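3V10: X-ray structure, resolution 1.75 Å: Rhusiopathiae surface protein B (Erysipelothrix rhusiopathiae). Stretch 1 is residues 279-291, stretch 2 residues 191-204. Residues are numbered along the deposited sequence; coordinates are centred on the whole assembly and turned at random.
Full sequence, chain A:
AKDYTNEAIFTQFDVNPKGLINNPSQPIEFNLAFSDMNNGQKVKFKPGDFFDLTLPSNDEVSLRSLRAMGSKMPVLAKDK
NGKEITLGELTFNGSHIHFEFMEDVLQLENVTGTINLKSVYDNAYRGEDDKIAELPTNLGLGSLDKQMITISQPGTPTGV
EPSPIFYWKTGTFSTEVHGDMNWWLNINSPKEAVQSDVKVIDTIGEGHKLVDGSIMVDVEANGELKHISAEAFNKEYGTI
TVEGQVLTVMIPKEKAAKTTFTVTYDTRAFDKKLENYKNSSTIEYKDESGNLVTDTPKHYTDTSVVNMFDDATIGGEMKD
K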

# COMPACT_ATOMS: atom_id res chain seq x y z
N ASN A 279 10.74 2.59 -7.15
CA ASN A 279 12.05 2.08 -6.79
C ASN A 279 12.54 1.31 -8.00
O ASN A 279 11.82 0.45 -8.53
CB ASN A 279 11.96 1.16 -5.57
CG ASN A 279 13.32 0.71 -5.09
OD1 ASN A 279 14.22 1.53 -4.88
ND2 ASN A 279 13.49 -0.58 -4.90
N SER A 280 13.74 1.61 -8.45
CA SER A 280 14.29 0.92 -9.60
C SER A 280 15.64 0.35 -9.20
O SER A 280 16.30 0.89 -8.31
CB SER A 280 14.44 1.87 -10.79
OG SER A 280 15.37 2.91 -10.53
N SER A 281 16.05 -0.75 -9.82
CA SER A 281 17.33 -1.35 -9.49
C SER A 281 17.94 -2.03 -10.70
O SER A 281 17.23 -2.38 -11.65
CB SER A 281 17.18 -2.35 -8.34
OG SER A 281 16.44 -3.50 -8.72
N THR A 282 19.26 -2.20 -10.68
CA THR A 282 19.97 -2.88 -11.75
C THR A 282 20.85 -3.94 -11.09
O THR A 282 21.26 -3.79 -9.95
CB THR A 282 20.85 -1.89 -12.56
OG1 THR A 282 21.85 -1.31 -11.72
CG2 THR A 282 19.99 -0.78 -13.15
N ILE A 283 21.10 -5.03 -11.81
CA ILE A 283 21.92 -6.09 -11.25
C ILE A 283 22.87 -6.59 -12.32
O ILE A 283 22.56 -6.53 -13.52
CB ILE A 283 21.03 -7.26 -10.73
CG1 ILE A 283 21.91 -8.29 -10.00
CG2 ILE A 283 20.27 -7.92 -11.88
CD1 ILE A 283 21.12 -9.41 -9.35
N GLU A 284 24.03 -7.05 -11.89
CA GLU A 284 25.01 -7.60 -12.82
C GLU A 284 25.73 -8.73 -12.13
O GLU A 284 26.07 -8.64 -10.94
CB GLU A 284 26.01 -6.54 -13.27
CG GLU A 284 26.77 -6.97 -14.53
CD GLU A 284 27.57 -5.85 -15.14
OE1 GLU A 284 28.81 -5.83 -14.98
OE2 GLU A 284 26.96 -4.97 -15.79
N TYR A 285 25.96 -9.80 -12.88
CA TYR A 285 26.65 -10.98 -12.39
C TYR A 285 26.82 -11.94 -13.56
O TYR A 285 26.25 -11.72 -14.62
CB TYR A 285 25.84 -11.67 -11.30
CG TYR A 285 24.47 -12.15 -11.75
CD1 TYR A 285 23.42 -11.25 -11.93
CD2 TYR A 285 24.24 -13.49 -12.03
CE1 TYR A 285 22.17 -11.67 -12.38
CE2 TYR A 285 22.99 -13.93 -12.48
CZ TYR A 285 21.96 -13.01 -12.66
OH TYR A 285 20.73 -13.44 -13.11
N LYS A 286 27.62 -12.98 -13.36
CA LYS A 286 27.80 -14.01 -14.38
C LYS A 286 26.99 -15.19 -13.84
O LYS A 286 27.18 -15.57 -12.68
CB LYS A 286 29.27 -14.41 -14.51
CG LYS A 286 30.11 -13.48 -15.37
CD LYS A 286 31.56 -13.92 -15.38
CE LYS A 286 32.45 -12.98 -16.18
NZ LYS A 286 32.60 -13.40 -17.61
N ASP A 287 26.08 -15.74 -14.63
CA ASP A 287 25.28 -16.86 -14.15
C ASP A 287 26.12 -18.12 -13.96
O ASP A 287 27.34 -18.09 -14.16
CB ASP A 287 24.09 -17.16 -15.08
CG ASP A 287 24.51 -17.41 -16.52
OD1 ASP A 287 25.61 -17.96 -16.74
OD2 ASP A 287 23.71 -17.08 -17.43
N GLU A 288 25.48 -19.21 -13.57
CA GLU A 288 26.19 -20.47 -13.34
C GLU A 288 26.87 -21.01 -14.59
O GLU A 288 27.79 -21.82 -14.50
CB GLU A 288 25.23 -21.52 -12.77
CG GLU A 288 23.92 -21.63 -13.52
CD GLU A 288 23.06 -22.77 -13.03
OE1 GLU A 288 23.14 -23.11 -11.83
OE2 GLU A 288 22.28 -23.33 -13.84
N SER A 289 26.42 -20.56 -15.76
CA SER A 289 27.01 -21.01 -17.03
C SER A 289 28.21 -20.13 -17.40
O SER A 289 28.90 -20.41 -18.37
CB SER A 289 25.98 -20.95 -18.15
OG SER A 289 24.92 -21.86 -17.92
N GLY A 290 28.43 -19.08 -16.62
CA GLY A 290 29.55 -18.18 -16.87
C GLY A 290 29.23 -17.02 -17.79
O GLY A 290 30.13 -16.31 -18.23
N ASN A 291 27.95 -16.83 -18.08
CA ASN A 291 27.55 -15.74 -18.96
C ASN A 291 27.11 -14.51 -18.19
O ASN A 291 26.39 -14.61 -17.20
CB ASN A 291 26.43 -16.22 -19.88
CG ASN A 291 26.83 -17.45 -20.66
OD1 ASN A 291 27.89 -17.48 -21.29
ND2 ASN A 291 25.99 -18.47 -20.63
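Stretch 2 191-204: KEAVQSDVKVIDTI

Stretch 2 runs against stretch 1 as its antiparallel neighbour. Strand 198-204 pairs with the strand that runs through 279-284, their axes 4.6 Å apart at closest and their N-to-C directions 166° apart. Ile-204 therefore lies across from Asn-279, Asp-202 from Ser-281, Val-200 from Ile-283 and Lys-199 from Glu-284.

Three hydrogen-bonded pairs satisfy the backbone on alternate residues. Thr-203 N donates to Ser-280 O (2.7 Å) and Ser-280 N to Thr-203 O (3.1 Å); Ile-201 N reaches Thr-282 O and Thr-282 N reaches Ile-201 O, both at 2.9 Å; Lys-199 N gives to Glu-284 O (3.1 Å) and Glu-284 N to Lys-199 O (3.0 Å). Between them the chains draw closer, with CA of Ser-281 and CA of Asp-202 only 4.1 Å apart, and CA of Ser-281 rests 3.1 Å from Ile-201 O. Water 1 joins Thr-203 O (2.9 Å) to Ser-280 OG (2.7 Å).

One face carries buried Ile-283 and Val-200, and Ile-283 CG1 packs against Val-200 CG2 at 3.6 Å; branched aliphatic side chains suit both the extended backbone and this buried setting. On the same face Ser-281 OG and Asp-202 OD2 are hydrogen-bonded elsewhere in the structure. The other face carries Glu-284 and Lys-199, whose long side chains lead their charges away into exposed surroundings.

Before residue 198 stretch 2 leaves regular pairing, and side chains help supply partners. Ser-196 OG accepts from Lys-286 N (2.9 Å) and donates to Asp-197 O (2.9 Å), a double role that suits a short hydroxyl. Gln-195 N donates to Lys-286 O (3.0 Å), while Gln-195 NE2 turns back to Ala-193 O (2.9 Å). Val-194 CG1 meets the Tyr-285 ring at CD2 (4.2 Å). Finally, Glu-192 OE1 accepts from Glu-288 N (3.2 Å), its carboxylate meeting an amide that has no other partner within the two stretches, in the type I turn from Asp-287 to Gly-290.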

# COMPACT_ATOMS: atom_id res chain seq x y z
N LYS A 191 19.40 -20.32 -6.00
CA LYS A 191 20.56 -20.82 -5.28
C LYS A 191 21.61 -21.25 -6.30
O LYS A 191 22.18 -22.34 -6.21
CB LYS A 191 20.18 -22.02 -4.40
CG LYS A 191 19.14 -21.74 -3.33
CD LYS A 191 19.72 -20.99 -2.15
CE LYS A 191 18.89 -21.26 -0.89
NZ LYS A 191 17.43 -21.02 -1.12
N GLU A 192 21.86 -20.39 -7.27
CA GLU A 192 22.83 -20.66 -8.32
C GLU A 192 24.29 -20.55 -7.87
O GLU A 192 24.62 -19.87 -6.90
CB GLU A 192 22.58 -19.71 -9.50
CG GLU A 192 21.48 -20.04 -10.48
CD GLU A 192 21.59 -19.16 -11.72
OE1 GLU A 192 22.73 -18.76 -12.07
OE2 GLU A 192 20.57 -18.86 -12.35
N ALA A 193 25.15 -21.25 -8.59
CA ALA A 193 26.58 -21.22 -8.33
C ALA A 193 27.07 -20.17 -9.32
O ALA A 193 27.61 -20.49 -10.37
CB ALA A 193 27.19 -22.58 -8.65
N VAL A 194 26.83 -18.90 -9.00
CA VAL A 194 27.22 -17.79 -9.87
C VAL A 194 28.72 -17.80 -10.13
O VAL A 194 29.51 -18.20 -9.28
CB VAL A 194 26.83 -16.42 -9.27
CG1 VAL A 194 25.32 -16.32 -9.17
CG2 VAL A 194 27.47 -16.24 -7.90
N GLN A 195 29.11 -17.36 -11.32
CA GLN A 195 30.51 -17.36 -11.69
C GLN A 195 31.25 -16.03 -11.51
O GLN A 195 32.33 -15.84 -12.07
CB GLN A 195 30.66 -17.84 -13.14
CG GLN A 195 30.15 -19.25 -13.37
CD GLN A 195 30.84 -20.28 -12.50
OE1 GLN A 195 32.07 -20.37 -12.49
NE2 GLN A 195 30.06 -21.05 -11.76
N SER A 196 30.68 -15.12 -10.72
CA SER A 196 31.32 -13.84 -10.45
C SER A 196 30.62 -13.20 -9.26
O SER A 196 29.64 -13.75 -8.76
CB SER A 196 31.21 -12.90 -11.66
OG SER A 196 29.94 -12.27 -11.71
N ASP A 197 31.12 -12.06 -8.81
CA ASP A 197 30.48 -11.37 -7.69
C ASP A 197 29.13 -10.88 -8.20
O ASP A 197 28.90 -10.78 -9.41
CB ASP A 197 31.31 -10.16 -7.24
CG ASP A 197 32.73 -10.52 -6.81
OD1 ASP A 197 32.96 -11.64 -6.31
OD2 ASP A 197 33.62 -9.66 -6.97
N VAL A 198 28.22 -10.59 -7.28
CA VAL A 198 26.89 -10.11 -7.64
C VAL A 198 26.75 -8.68 -7.14
O VAL A 198 27.11 -8.38 -6.00
CB VAL A 198 25.79 -10.99 -7.01
CG1 VAL A 198 24.42 -10.42 -7.34
CG2 VAL A 198 25.91 -12.42 -7.54
N LYS A 199 26.25 -7.78 -7.98
CA LYS A 199 26.08 -6.39 -7.57
C LYS A 199 24.72 -5.85 -7.94
O LYS A 199 24.27 -6.00 -9.07
CB LYS A 199 27.17 -5.50 -8.19
CG LYS A 199 27.09 -4.04 -7.75
CD LYS A 199 28.28 -3.23 -8.25
CE LYS A 199 28.24 -1.81 -7.72
NZ LYS A 199 29.36 -0.98 -8.27
N VAL A 200 24.05 -5.23 -6.98
CA VAL A 200 22.74 -4.64 -7.22
C VAL A 200 22.81 -3.17 -6.84
O VAL A 200 23.30 -2.83 -5.77
CB VAL A 200 21.64 -5.29 -6.35
CG1 VAL A 200 20.31 -4.52 -6.52
CG2 VAL A 200 21.46 -6.75 -6.74
N ILE A 201 22.36 -2.30 -7.73
CA ILE A 201 22.34 -0.88 -7.43
C ILE A 201 20.87 -0.50 -7.42
O ILE A 201 20.19 -0.54 -8.45
CB ILE A 201 23.11 -0.04 -8.47
CG1 ILE A 201 24.59 -0.45 -8.48
CG2 ILE A 201 23.00 1.45 -8.11
CD1 ILE A 201 25.44 0.35 -9.45
N ASP A 202 20.37 -0.16 -6.24
CA ASP A 202 18.97 0.19 -6.06
C ASP A 202 18.82 1.69 -5.88
O ASP A 202 19.44 2.29 -5.00
CB ASP A 202 18.40 -0.55 -4.85
CG ASP A 202 16.92 -0.29 -4.65
OD1 ASP A 202 16.52 0.90 -4.63
OD2 ASP A 202 16.16 -1.26 -4.51
N THR A 203 17.98 2.30 -6.70
CA THR A 203 17.74 3.74 -6.61
C THR A 203 16.31 4.00 -6.17
O THR A 203 15.37 3.78 -6.94
CB THR A 203 17.99 4.45 -7.95
OG1 THR A 203 19.37 4.30 -8.32
CG2 THR A 203 17.67 5.93 -7.81
N ILE A 204 16.15 4.48 -4.94
CA ILE A 204 14.82 4.78 -4.42
C ILE A 204 14.31 6.02 -5.13
O ILE A 204 15.01 7.03 -5.22
CB ILE A 204 14.86 5.01 -2.90
CG1 ILE A 204 15.32 3.73 -2.21
CG2 ILE A 204 13.49 5.45 -2.39
CD1 ILE A 204 15.74 3.93 -0.77
O HOH W 1 14.51 5.19 -9.34